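Local coordinates for DUF3829 domain-containing protein (Bacteroides thetaiotaomicron, PDB 3RH3), which is of unknown function but folds as an all-alpha bundle of long helices and is probably made as a lipoprotein, at residues Ala156-Pro159 against Gln163-Ala166; Ala205-Pro210 against Ser224-Val229. All coordinates share one frame; numbering follows the deposited sequence. Where two conformers were deposited one is given.

Contact 1: Ala156-Pro159 against Gln163-Ala166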
loop_
_atom_site.group_PDB
_atom_site.type_symbol
_atom_site.label_atom_id
_atom_site.label_comp_id
_atom_site.label_asym_id
_atom_site.label_seq_id
_atom_site.Cartn_x
_atom_site.Cartn_y
_atom_site.Cartn_z
ATOM N N ALA A 156 10.172 23.205 1.879
ATOM C CA ALA A 156 11.500 23.818 1.762
ATOM C C ALA A 156 11.859 24.755 2.942
ATOM O O ALA A 156 13.005 24.737 3.391
ATOM C CB ALA A 156 11.605 24.584 0.450
ATOM N N ASP A 157 10.882 25.523 3.459
ATOM C CA ASP A 157 11.080 26.488 4.551
ATOM C C ASP A 157 10.609 25.953 5.915
ATOM O O ASP A 157 10.509 26.722 6.878
ATOM C CB ASP A 157 10.351 27.815 4.222
ATOM C CG ASP A 157 10.689 28.386 2.852
ATOM O OD1 ASP A 157 11.899 28.585 2.566
ATOM O OD2 ASP A 157 9.746 28.618 2.057
ATOM N N GLU A 158 10.343 24.641 6.001
ATOM C CA GLU A 158 9.885 24.013 7.228
ATOM C C GLU A 158 11.104 23.598 8.075
ATOM O O GLU A 158 11.936 22.836 7.581
ATOM C CB GLU A 158 8.960 22.822 6.889
ATOM C CG GLU A 158 8.201 22.156 8.030
ATOM C CD GLU A 158 7.662 22.957 9.202
ATOM O OE1 GLU A 158 6.871 23.902 8.982
ATOM O OE2 GLU A 158 8.062 22.646 10.345
ATOM N N PRO A 159 11.254 24.093 9.337
ATOM C CA PRO A 159 12.428 23.697 10.157
ATOM C C PRO A 159 12.561 22.183 10.379
ATOM O O PRO A 159 13.676 21.706 10.542
ATOM C CB PRO A 159 12.185 24.410 11.491
ATOM C CG PRO A 159 11.274 25.534 11.156
ATOM C CD PRO A 159 10.391 25.047 10.069
ATOM N N GLN A 163 12.658 15.531 9.292
ATOM C CA GLN A 163 11.862 14.682 10.166
ATOM C C GLN A 163 10.549 14.271 9.451
ATOM O O GLN A 163 10.243 13.086 9.399
ATOM C CB GLN A 163 11.579 15.409 11.504
ATOM C CG GLN A 163 12.811 15.546 12.430
ATOM C CD GLN A 163 13.738 16.733 12.172
ATOM O OE1 GLN A 163 13.776 17.336 11.082
ATOM N NE2 GLN A 163 14.585 17.031 13.152
ATOM N N ILE A 164 9.791 15.254 8.885
ATOM C CA ILE A 164 8.521 15.039 8.175
ATOM C C ILE A 164 8.734 14.139 6.950
ATOM O O ILE A 164 7.986 13.164 6.766
ATOM C CB ILE A 164 7.847 16.390 7.802
ATOM C CG1 ILE A 164 7.417 17.138 9.094
ATOM C CG2 ILE A 164 6.634 16.172 6.845
ATOM C CD1 ILE A 164 7.405 18.627 9.016
HETATM N N MSE A 165 9.745 14.458 6.129
HETATM C CA MSE A 165 10.116 13.682 4.930
HETATM C C MSE A 165 10.407 12.225 5.309
HETATM O O MSE A 165 9.930 11.307 4.655
HETATM C CB MSE A 165 11.352 14.290 4.221
HETATM C CG MSE A 165 11.111 15.663 3.601
HETATM SE SE MSE A 165 9.646 15.708 2.330
HETATM C CE MSE A 165 10.524 14.752 0.899
ATOM N N ALA A 166 11.193 12.018 6.402
ATOM C CA ALA A 166 11.552 10.673 6.856
ATOM C C ALA A 166 10.311 9.860 7.236
ATOM O O ALA A 166 10.166 8.707 6.806
ATOM C CB ALA A 166 12.504 10.746 8.031
#
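E158 and I164 make the one close apolar meeting here, with the methylene CG of E158 lying 3.7 Å from CD1 of I164. The two side chains cross at about a right angle, and CG of E158 makes the nearest approach, at the terminal methyl of I164. E158 places that carbon with CG anti to the backbone N (chi1 -171°) and then bends at chi2, which leaves OE2 of E158 4.3 Å from CD1 of I164, a little farther than the methylene. I164 uses the far end of its longer branch.

The polar side is looser. O of P159 comes 4.4 Å from OE1 of Q163, two acceptors that merely pass each other, and even this is uncertain because Q163 was modelled in two conformers. Its NE2 instead makes a weak hydrogen bond to O of P210. No hydrogen bond joins the two segments, and they bury 83 Å² in all.

I164 and the selenomethionine M165 also touch L155, and M165 reaches E148, E151 and S152. The arrangement is that of a helix-loop-helix connection: the linker leaving helix 115-154 folds lightly against the first turns of helix 161-181.

Contact 2: Ala205-Pro210 against Ser224-Val229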
loop_
_atom_site.group_PDB
_atom_site.type_symbol
_atom_site.label_atom_id
_atom_site.label_comp_id
_atom_site.label_asym_id
_atom_site.label_seq_id
_atom_site.Cartn_x
_atom_site.Cartn_y
_atom_site.Cartn_z
ATOM N N ALA A 205 18.899 6.173 9.155
ATOM C CA ALA A 205 19.129 7.522 8.645
ATOM C C ALA A 205 18.280 8.514 9.438
ATOM O O ALA A 205 18.807 9.530 9.889
ATOM C CB ALA A 205 18.806 7.597 7.167
ATOM N N ALA A 206 17.001 8.168 9.699
ATOM C CA ALA A 206 16.096 9.015 10.490
ATOM C C ALA A 206 16.625 9.245 11.907
ATOM O O ALA A 206 16.550 10.376 12.395
ATOM C CB ALA A 206 14.712 8.416 10.549
ATOM N N GLU A 207 17.201 8.199 12.546
ATOM C CA GLU A 207 17.789 8.292 13.890
ATOM C C GLU A 207 18.985 9.264 13.941
ATOM O O GLU A 207 19.325 9.746 15.019
ATOM C CB GLU A 207 18.257 6.916 14.383
ATOM C CG GLU A 207 17.151 5.975 14.824
ATOM C CD GLU A 207 17.571 4.521 14.938
ATOM O OE1 GLU A 207 18.762 4.213 14.699
ATOM O OE2 GLU A 207 16.696 3.680 15.242
ATOM N N LYS A 208 19.620 9.540 12.784
ATOM C CA LYS A 208 20.769 10.437 12.678
ATOM C C LYS A 208 20.362 11.874 12.346
ATOM O O LYS A 208 21.247 12.738 12.313
ATOM C CB LYS A 208 21.746 9.924 11.602
ATOM C CG LYS A 208 22.616 8.749 12.050
ATOM C CD LYS A 208 23.081 7.874 10.868
ATOM C CE LYS A 208 24.030 8.548 9.901
ATOM N NZ LYS A 208 23.978 7.932 8.548
ATOM N N ILE A 209 19.048 12.139 12.087
ATOM C CA ILE A 209 18.546 13.489 11.759
ATOM C C ILE A 209 18.831 14.410 12.954
ATOM O O ILE A 209 18.463 14.060 14.083
ATOM C CB ILE A 209 17.053 13.543 11.330
ATOM C CG1 ILE A 209 16.814 12.767 10.017
ATOM C CG2 ILE A 209 16.590 14.990 11.167
ATOM C CD1 ILE A 209 15.354 12.596 9.656
ATOM N N PRO A 210 19.544 15.542 12.743
ATOM C CA PRO A 210 19.856 16.416 13.885
ATOM C C PRO A 210 18.600 17.094 14.432
ATOM O O PRO A 210 17.732 17.518 13.660
ATOM C CB PRO A 210 20.848 17.434 13.301
ATOM C CG PRO A 210 20.545 17.463 11.838
ATOM C CD PRO A 210 20.086 16.081 11.476
ATOM N N SER A 224 8.573 8.720 18.948
ATOM C CA SER A 224 7.513 7.706 19.099
ATOM C C SER A 224 7.257 7.020 17.776
ATOM O O SER A 224 7.081 5.806 17.753
ATOM C CB SER A 224 6.221 8.321 19.621
ATOM O OG SER A 224 6.379 8.728 20.966
ATOM N N PHE A 225 7.300 7.789 16.660
ATOM C CA PHE A 225 7.155 7.238 15.309
ATOM C C PHE A 225 8.242 6.207 15.054
ATOM O O PHE A 225 7.935 5.112 14.589
ATOM C CB PHE A 225 7.178 8.338 14.216
ATOM C CG PHE A 225 6.987 7.811 12.806
ATOM C CD1 PHE A 225 8.072 7.350 12.062
ATOM C CD2 PHE A 225 5.728 7.804 12.214
ATOM C CE1 PHE A 225 7.891 6.843 10.776
ATOM C CE2 PHE A 225 5.551 7.306 10.925
ATOM C CZ PHE A 225 6.633 6.806 10.222
ATOM N N LEU A 226 9.506 6.547 15.363
ATOM C CA LEU A 226 10.659 5.634 15.175
ATOM C C LEU A 226 10.482 4.341 15.969
ATOM O O LEU A 226 10.704 3.257 15.431
ATOM C CB LEU A 226 11.997 6.328 15.550
ATOM C CG LEU A 226 12.342 7.577 14.755
ATOM C CD1 LEU A 226 13.660 8.175 15.196
ATOM C CD2 LEU A 226 12.406 7.286 13.285
ATOM N N SER A 227 10.048 4.453 17.229
ATOM C CA SER A 227 9.778 3.327 18.122
ATOM C C SER A 227 8.669 2.406 17.538
ATOM O O SER A 227 8.809 1.189 17.597
ATOM C CB SER A 227 9.390 3.849 19.507
ATOM O OG SER A 227 8.745 2.859 20.293
ATOM N N THR A 228 7.603 2.997 16.958
ATOM C CA THR A 228 6.477 2.290 16.310
ATOM C C THR A 228 6.954 1.569 15.056
ATOM O O THR A 228 6.431 0.507 14.731
ATOM C CB THR A 228 5.355 3.294 15.960
ATOM O OG1 THR A 228 5.053 4.064 17.123
ATOM C CG2 THR A 228 4.082 2.617 15.447
ATOM N N VAL A 229 7.917 2.144 14.335
ATOM C CA VAL A 229 8.470 1.491 13.146
ATOM C C VAL A 229 9.215 0.206 13.592
ATOM O O VAL A 229 8.973 -0.868 13.022
ATOM C CB VAL A 229 9.368 2.433 12.314
ATOM C CG1 VAL A 229 10.195 1.648 11.294
ATOM C CG2 VAL A 229 8.540 3.506 11.614
#
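E207 meets L226 with its chain and not with its flat group: the carboxylate carbon CD of E207 is 5.4 Å from CD1 of L226, so neither face nor edge of that plane is packed by the opposite segment. Its OE2 has a long, weak ion pair with K230, one turn further along helix 216-240. The phenyl ring of F225 is the other flat group, and it too stands away from 205-210; M167 and S171 of helix 161-181 and L261 pack against its side chain.

The apolar contact is carried by the fork of L226. CD2 lies 3.8 Å from CB of A206, while CD1 lies 4.1 Å from CG of E207, so each methyl serves a different residue of the neighbouring segment. CG anti to the carbonyl carbon (chi1 -60°) sets the fork between A206 and E207; the nearest CA atoms, those of E207 and L226, are 7.7 Å apart. The buried 114 Å² therefore comes from three residues, two of them buried and E207 exposed.

No hydrogen bond crosses between the segments. In 224-229, OG1 of T228 donates to O of S224 at 2.7 Å, 38° out of the carbonyl plane, and T228 N reaches the same oxygen from the opposite face, so two donors grip it. In 205-210, N of I209 bonds to O of A206 at 3.1 Å.

The contact joins the C-terminal end of helix 189-207 to the middle of helix 216-240. L203 touches L226 and V229, L199 adds to V229, M170 of helix 161-181 packs on A206, and F222 reaches both A206 and I209, so helices 161-181, 189-207 and 216-240 converge around A206.

How the contacts relate
Contact 1 is a partly buried touch between a connecting loop and the start of helix 161-181, whereas contact 2 is a buried, helix-to-helix contact between 189-207 and 216-240; both lie far from the chain's centre, on the same side of it. Both rely on carbon atoms and lack hydrogen bonds across their segments, and in each a glutamate offers CG to a branched aliphatic side chain; only contact 2 adds an apolar pair free of any charged residue. They lie in series with centres about 14 Å apart, yet they touch: CB of A166 is 3.8 Å from CD1 of I209 and 4.1 Å from CB of A206. Helix 161-181 thus meets both the loop before it and the helix after it.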